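Local coordinates for putative branched-chain amino acid ABC transporter, periplasmic branched-chain amino acid-binding protein (PDB 4RU0) that probably binds branched-chain amino acids or related small solutes in the periplasm for uptake by an ABC transporter, at residues A39-G44 with Q52-M57; I58-Y63 with V332-A337. All coordinates share one frame; numbering follows the deposited sequence.

Contact 1 (A39-G44 with Q52-M57); sequences ATYRVG and QVWAGM
Trp-54 lays its indole across Thr-40, the last residue of the strand, and Tyr-41 in the loop after it, and nearly all of the contact runs through this one side chain. The polar part is a single bond: Trp-54 NE1 donates to the backbone O of Tyr-41 at 2.8 Å. It is almost straight at the hydrogen, 170°, with the oxygen in the indole plane while the donor stands well above the carbonyl plane. This bond, with the packing on Thr-40 and Tyr-41, restrains the rotation of the ring.

The aromatic part is an edge-to-face pair. CZ2 of Trp-54 points at the middle of the Tyr-41 ring, 3.4 Å from Tyr-41 CE2, with the two planes at 84°. Tyr-41 meets it because chi1, 40°, sets CG between its own backbone N and carbonyl carbon.

Among aliphatic contacts, Thr-40 CB sits over the five-membered ring of Trp-54, a CH-pi contact of 3.4 Å to the centroid. Val-53 CB lies on the opposite indole face.

The cationic side chain is Arg-42, extended past the indole edge, its guanidinium steeply inclined to the ring and NH2 3.9 Å from Trp-54 CB. Its charge is met by Glu-80 and Asp-315; Thr-40 OG1 also bonds to Glu-80.

Tyr-41 lines the pocket holding a bound 3,6,9,12,15-pentaoxaheptadecane (P3G), to which its OH makes a weak hydrogen bond. The whole illustrates how one tryptophan can lock a helix onto its preceding strand: helix 47-67 is fastened to strand 34-40, beside strand 76-82 and helix 325-348.

Contact 2 (I58-Y63 with V332-A337); sequences IDYLNY and VNAAVA
Two helical segments meet at Tyr-60 and Ala-334, whose CA atoms, 6.8 Å apart, form the nearest backbone pair between 58-63 and 332-337. Both helices continue beyond their segments at either end, and the two segments are steeply inclined to one another. The small residues on one side allow this approach: Ala-334 turns its CB toward helix 47-67, whereas Ala-335, its CB directed to the flank, offers mainly its CA.

The contact is apolar and carried mainly by Tyr-60. With CG anti to its backbone N, chi1 -174°, the ring is thrown out from its helix and lies alongside the two alanines. Its CD2 touches Ala-334 CB at 3.9 Å. One atom further out, Tyr-60 CE2 comes to 3.7 Å from Ala-335 CA and 4.0 Å from Ala-335 CB, so a single side of the ring follows successive residues of the partner helix. The alanines approach the ring obliquely, and the meeting is one of shape rather than of stacking. Leu-61 packs on Phe-36 of strand 34-40 and on Leu-76 and Trp-78 of strand 76-82.

Around this core, Tyr-60 also touches Ile-300 of helix 299-309, while Asp-59 accepts a hydrogen bond from the backbone N of Asp-315 and is bonded to Tyr-327 OH. In this protein a tyrosine of helix 47-67 thus packs against small residues of helix 325-348. It joins the two helices with 268 residues between the segments, consistent with the chain's return to its first lobe in the periplasmic binding protein fold.

Overall arrangement
From the N terminus, strand 34-40 leads through a short loop into helix 47-67, and contact 1 closes that local turn within the first beta-alpha-beta unit, which strand 76-82 completes. Contact 2 opens one residue further along the same helix and closes only when helix 325-348 arrives, a loop of 268 intervening residues that includes strands 182-188 to 287-290. The two therefore follow in series, neither enclosing nor crossing the other. Their centres lie 13 Å apart, and they touch directly where Met-57 CA packs on Ala-334 CB. Helix 47-67 is thus shared, packing against strands 34-40 and 76-82 and against helix 325-348 along both of its segments.

Contact 1 (A39-G44 with Q52-M57)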
loop_
_atom_site.group_PDB
_atom_site.type_symbol
_atom_site.label_atom_id
_atom_site.label_comp_id
_atom_site.label_asym_id
_atom_site.label_seq_id
_atom_site.Cartn_x
_atom_site.Cartn_y
_atom_site.Cartn_z
ATOM N N ALA A 39 3.284 13.735 6.843
ATOM C CA ALA A 39 3.022 14.492 5.624
ATOM C C ALA A 39 1.586 14.244 5.176
ATOM O O ALA A 39 1.267 13.179 4.645
ATOM C CB ALA A 39 4.009 14.109 4.526
ATOM N N THR A 40 0.722 15.228 5.400
ATOM C CA THR A 40 -0.712 15.027 5.222
ATOM C C THR A 40 -1.345 16.089 4.338
ATOM O O THR A 40 -0.804 17.186 4.184
ATOM C CB THR A 40 -1.449 15.030 6.580
ATOM O OG1 THR A 40 -1.319 16.321 7.189
ATOM C CG2 THR A 40 -0.878 13.969 7.513
ATOM N N TYR A 41 -2.492 15.755 3.753
ATOM C CA TYR A 41 -3.299 16.745 3.057
ATOM C C TYR A 41 -4.681 16.851 3.693
ATOM O O TYR A 41 -5.362 15.847 3.895
ATOM C CB TYR A 41 -3.418 16.423 1.558
ATOM C CG TYR A 41 -3.600 14.959 1.209
ATOM C CD1 TYR A 41 -4.865 14.382 1.168
ATOM C CD2 TYR A 41 -2.508 14.163 0.881
ATOM C CE1 TYR A 41 -5.033 13.048 0.834
ATOM C CE2 TYR A 41 -2.667 12.830 0.547
ATOM C CZ TYR A 41 -3.930 12.277 0.526
ATOM O OH TYR A 41 -4.084 10.950 0.198
ATOM N N ARG A 42 -5.077 18.079 4.021
ATOM C CA ARG A 42 -6.400 18.341 4.578
ATOM C C ARG A 42 -7.119 19.406 3.762
ATOM O O ARG A 42 -8.173 19.900 4.152
ATOM C CB ARG A 42 -6.294 18.771 6.039
ATOM C CG ARG A 42 -5.796 17.667 6.948
ATOM C CD ARG A 42 -5.607 18.151 8.368
ATOM N NE ARG A 42 -5.202 17.060 9.249
ATOM C CZ ARG A 42 -6.048 16.195 9.799
ATOM N NH1 ARG A 42 -7.350 16.297 9.559
ATOM N NH2 ARG A 42 -5.593 15.232 10.591
ATOM N N VAL A 43 -6.533 19.750 2.624
ATOM C CA VAL A 43 -7.117 20.721 1.711
ATOM C C VAL A 43 -7.232 20.089 0.334
ATOM O O VAL A 43 -6.365 19.315 -0.069
ATOM C CB VAL A 43 -6.265 22.007 1.634
ATOM C CG1 VAL A 43 -6.937 23.052 0.752
ATOM C CG2 VAL A 43 -6.022 22.562 3.030
ATOM N N GLY A 44 -8.305 20.397 -0.384
ATOM C CA GLY A 44 -8.464 19.900 -1.739
ATOM C C GLY A 44 -9.434 18.744 -1.861
ATOM O O GLY A 44 -10.094 18.363 -0.891
ATOM N N GLN A 52 -9.155 10.528 6.917
ATOM C CA GLN A 52 -9.409 9.221 7.507
ATOM C C GLN A 52 -8.105 8.446 7.683
ATOM O O GLN A 52 -7.921 7.744 8.682
ATOM C CB GLN A 52 -10.397 8.431 6.650
ATOM C CG GLN A 52 -11.738 9.120 6.481
ATOM C CD GLN A 52 -12.630 8.416 5.482
ATOM O OE1 GLN A 52 -12.913 7.224 5.616
ATOM N NE2 GLN A 52 -13.069 9.150 4.462
ATOM N N VAL A 53 -7.201 8.583 6.714
ATOM C CA VAL A 53 -5.886 7.958 6.797
ATOM C C VAL A 53 -5.046 8.541 7.939
ATOM O O VAL A 53 -4.461 7.797 8.730
ATOM C CB VAL A 53 -5.093 8.112 5.485
ATOM C CG1 VAL A 53 -3.773 7.367 5.578
ATOM C CG2 VAL A 53 -5.908 7.607 4.302
ATOM N N TRP A 54 -4.985 9.869 8.019
ATOM C CA TRP A 54 -4.166 10.521 9.040
ATOM C C TRP A 54 -4.682 10.181 10.432
ATOM O O TRP A 54 -3.895 9.932 11.350
ATOM C CB TRP A 54 -4.132 12.045 8.850
ATOM C CG TRP A 54 -4.138 12.529 7.419
ATOM C CD1 TRP A 54 -4.823 13.608 6.930
ATOM C CD2 TRP A 54 -3.437 11.961 6.298
ATOM N NE1 TRP A 54 -4.590 13.746 5.581
ATOM C CE2 TRP A 54 -3.746 12.748 5.170
ATOM C CE3 TRP A 54 -2.577 10.867 6.141
ATOM C CZ2 TRP A 54 -3.232 12.475 3.906
ATOM C CZ3 TRP A 54 -2.073 10.597 4.886
ATOM C CH2 TRP A 54 -2.399 11.398 3.784
ATOM N N ALA A 55 -6.004 10.159 10.576
ATOM C CA ALA A 55 -6.635 9.847 11.852
ATOM C C ALA A 55 -6.266 8.440 12.315
ATOM O O ALA A 55 -6.161 8.180 13.515
ATOM C CB ALA A 55 -8.143 9.994 11.747
ATOM N N GLY A 56 -6.063 7.539 11.357
ATOM C CA GLY A 56 -5.618 6.190 11.661
ATOM C C GLY A 56 -4.200 6.172 12.209
ATOM O O GLY A 56 -3.915 5.493 13.197
HETATM N N MSE A 57 -3.317 6.894 11.544
HETATM C CA MSE A 57 -1.959 6.990 11.992
HETATM C C MSE A 57 -1.885 7.669 13.333
HETATM O O MSE A 57 -1.186 7.189 14.230
HETATM C CB MSE A 57 -1.235 7.832 10.958
HETATM C CG MSE A 57 -0.675 6.992 9.823
HETATM SE SE MSE A 57 -0.001 8.178 8.428
HETATM C CE MSE A 57 1.768 7.369 8.360
#

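Contact 2 (I58-Y63 with V332-A337)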
loop_
_atom_site.group_PDB
_atom_site.type_symbol
_atom_site.label_atom_id
_atom_site.label_comp_id
_atom_site.label_asym_id
_atom_site.label_seq_id
_atom_site.Cartn_x
_atom_site.Cartn_y
_atom_site.Cartn_z
ATOM N N ILE A 58 -2.604 8.762 13.499
ATOM C CA ILE A 58 -2.538 9.471 14.751
ATOM C C ILE A 58 -3.063 8.643 15.926
ATOM O O ILE A 58 -2.401 8.547 16.944
ATOM C CB ILE A 58 -3.285 10.817 14.663
ATOM C CG1 ILE A 58 -2.564 11.759 13.704
ATOM C CG2 ILE A 58 -3.370 11.473 16.025
ATOM C CD1 ILE A 58 -3.431 12.858 13.140
ATOM N N ASP A 59 -4.212 7.997 15.760
ATOM C CA ASP A 59 -4.800 7.271 16.868
ATOM C C ASP A 59 -3.899 6.142 17.283
ATOM O O ASP A 59 -3.736 5.886 18.462
ATOM C CB ASP A 59 -6.214 6.788 16.559
ATOM C CG ASP A 59 -7.190 7.921 16.431
ATOM O OD1 ASP A 59 -8.294 7.730 15.890
ATOM O OD2 ASP A 59 -6.856 9.028 16.870
ATOM N N TYR A 60 -3.307 5.455 16.321
ATOM C CA TYR A 60 -2.385 4.386 16.667
ATOM C C TYR A 60 -1.150 4.911 17.400
ATOM O O TYR A 60 -0.625 4.244 18.287
ATOM C CB TYR A 60 -2.017 3.505 15.486
ATOM C CG TYR A 60 -1.186 2.332 15.903
ATOM C CD1 TYR A 60 -1.719 1.326 16.676
ATOM C CD2 TYR A 60 0.137 2.245 15.558
ATOM C CE1 TYR A 60 -0.956 0.250 17.074
ATOM C CE2 TYR A 60 0.905 1.177 15.957
ATOM C CZ TYR A 60 0.348 0.184 16.715
ATOM O OH TYR A 60 1.114 -0.872 17.114
ATOM N N LEU A 61 -0.670 6.084 16.996
ATOM C CA LEU A 61 0.479 6.696 17.660
ATOM C C LEU A 61 0.088 7.137 19.069
ATOM O O LEU A 61 0.860 6.985 20.021
ATOM C CB LEU A 61 1.012 7.891 16.861
ATOM C CG LEU A 61 1.683 7.619 15.510
ATOM C CD1 LEU A 61 2.077 8.924 14.835
ATOM C CD2 LEU A 61 2.893 6.718 15.670
ATOM N N ASN A 62 -1.116 7.687 19.187
ATOM C CA ASN A 62 -1.658 8.090 20.475
ATOM C C ASN A 62 -1.741 6.895 21.418
ATOM O O ASN A 62 -1.310 6.962 22.572
ATOM C CB ASN A 62 -3.040 8.722 20.293
ATOM C CG ASN A 62 -3.202 10.004 21.082
ATOM O OD1 ASN A 62 -2.639 10.155 22.169
ATOM N ND2 ASN A 62 -3.966 10.941 20.534
ATOM N N TYR A 63 -2.288 5.801 20.894
ATOM C CA TYR A 63 -2.431 4.548 21.623
ATOM C C TYR A 63 -1.099 4.038 22.166
ATOM O O TYR A 63 -0.999 3.675 23.334
ATOM C CB TYR A 63 -3.075 3.486 20.718
ATOM C CG TYR A 63 -3.007 2.078 21.265
ATOM C CD1 TYR A 63 -3.960 1.613 22.161
ATOM C CD2 TYR A 63 -1.989 1.213 20.882
ATOM C CE1 TYR A 63 -3.897 0.326 22.666
ATOM C CE2 TYR A 63 -1.918 -0.072 21.382
ATOM C CZ TYR A 63 -2.873 -0.511 22.272
ATOM O OH TYR A 63 -2.800 -1.792 22.767
ATOM N N VAL A 332 -2.071 0.545 9.520
ATOM C CA VAL A 332 -1.027 -0.361 9.063
ATOM C C VAL A 332 0.240 0.422 8.704
ATOM O O VAL A 332 1.358 -0.026 8.967
ATOM C CB VAL A 332 -1.514 -1.206 7.864
ATOM C CG1 VAL A 332 -0.349 -1.870 7.145
ATOM C CG2 VAL A 332 -2.509 -2.250 8.347
ATOM N N ASN A 333 0.051 1.603 8.125
ATOM C CA ASN A 333 1.159 2.498 7.810
ATOM C C ASN A 333 1.946 2.871 9.066
ATOM O O ASN A 333 3.176 2.858 9.068
ATOM C CB ASN A 333 0.640 3.765 7.124
ATOM C CG ASN A 333 1.646 4.369 6.170
ATOM O OD1 ASN A 333 2.449 3.658 5.565
ATOM N ND2 ASN A 333 1.612 5.692 6.035
ATOM N N ALA A 334 1.223 3.188 10.137
ATOM C CA ALA A 334 1.837 3.610 11.387
ATOM C C ALA A 334 2.504 2.448 12.116
ATOM O O ALA A 334 3.550 2.617 12.739
ATOM C CB ALA A 334 0.801 4.267 12.285
ATOM N N ALA A 335 1.896 1.270 12.035
ATOM C CA ALA A 335 2.400 0.105 12.750
ATOM C C ALA A 335 3.736 -0.371 12.187
ATOM O O ALA A 335 4.616 -0.818 12.932
ATOM C CB ALA A 335 1.382 -1.018 12.706
ATOM N N VAL A 336 3.879 -0.273 10.869
ATOM C CA VAL A 336 5.096 -0.702 10.189
ATOM C C VAL A 336 6.294 0.098 10.687
ATOM O O VAL A 336 7.336 -0.464 11.019
ATOM C CB VAL A 336 4.963 -0.555 8.665
ATOM C CG1 VAL A 336 6.315 -0.696 7.983
ATOM C CG2 VAL A 336 3.993 -1.583 8.130
ATOM N N ALA A 337 6.123 1.410 10.753
ATOM C CA ALA A 337 7.168 2.287 11.246
ATOM C C ALA A 337 7.469 1.994 12.714
ATOM O O ALA A 337 8.633 1.896 13.106
ATOM C CB ALA A 337 6.766 3.738 11.058
#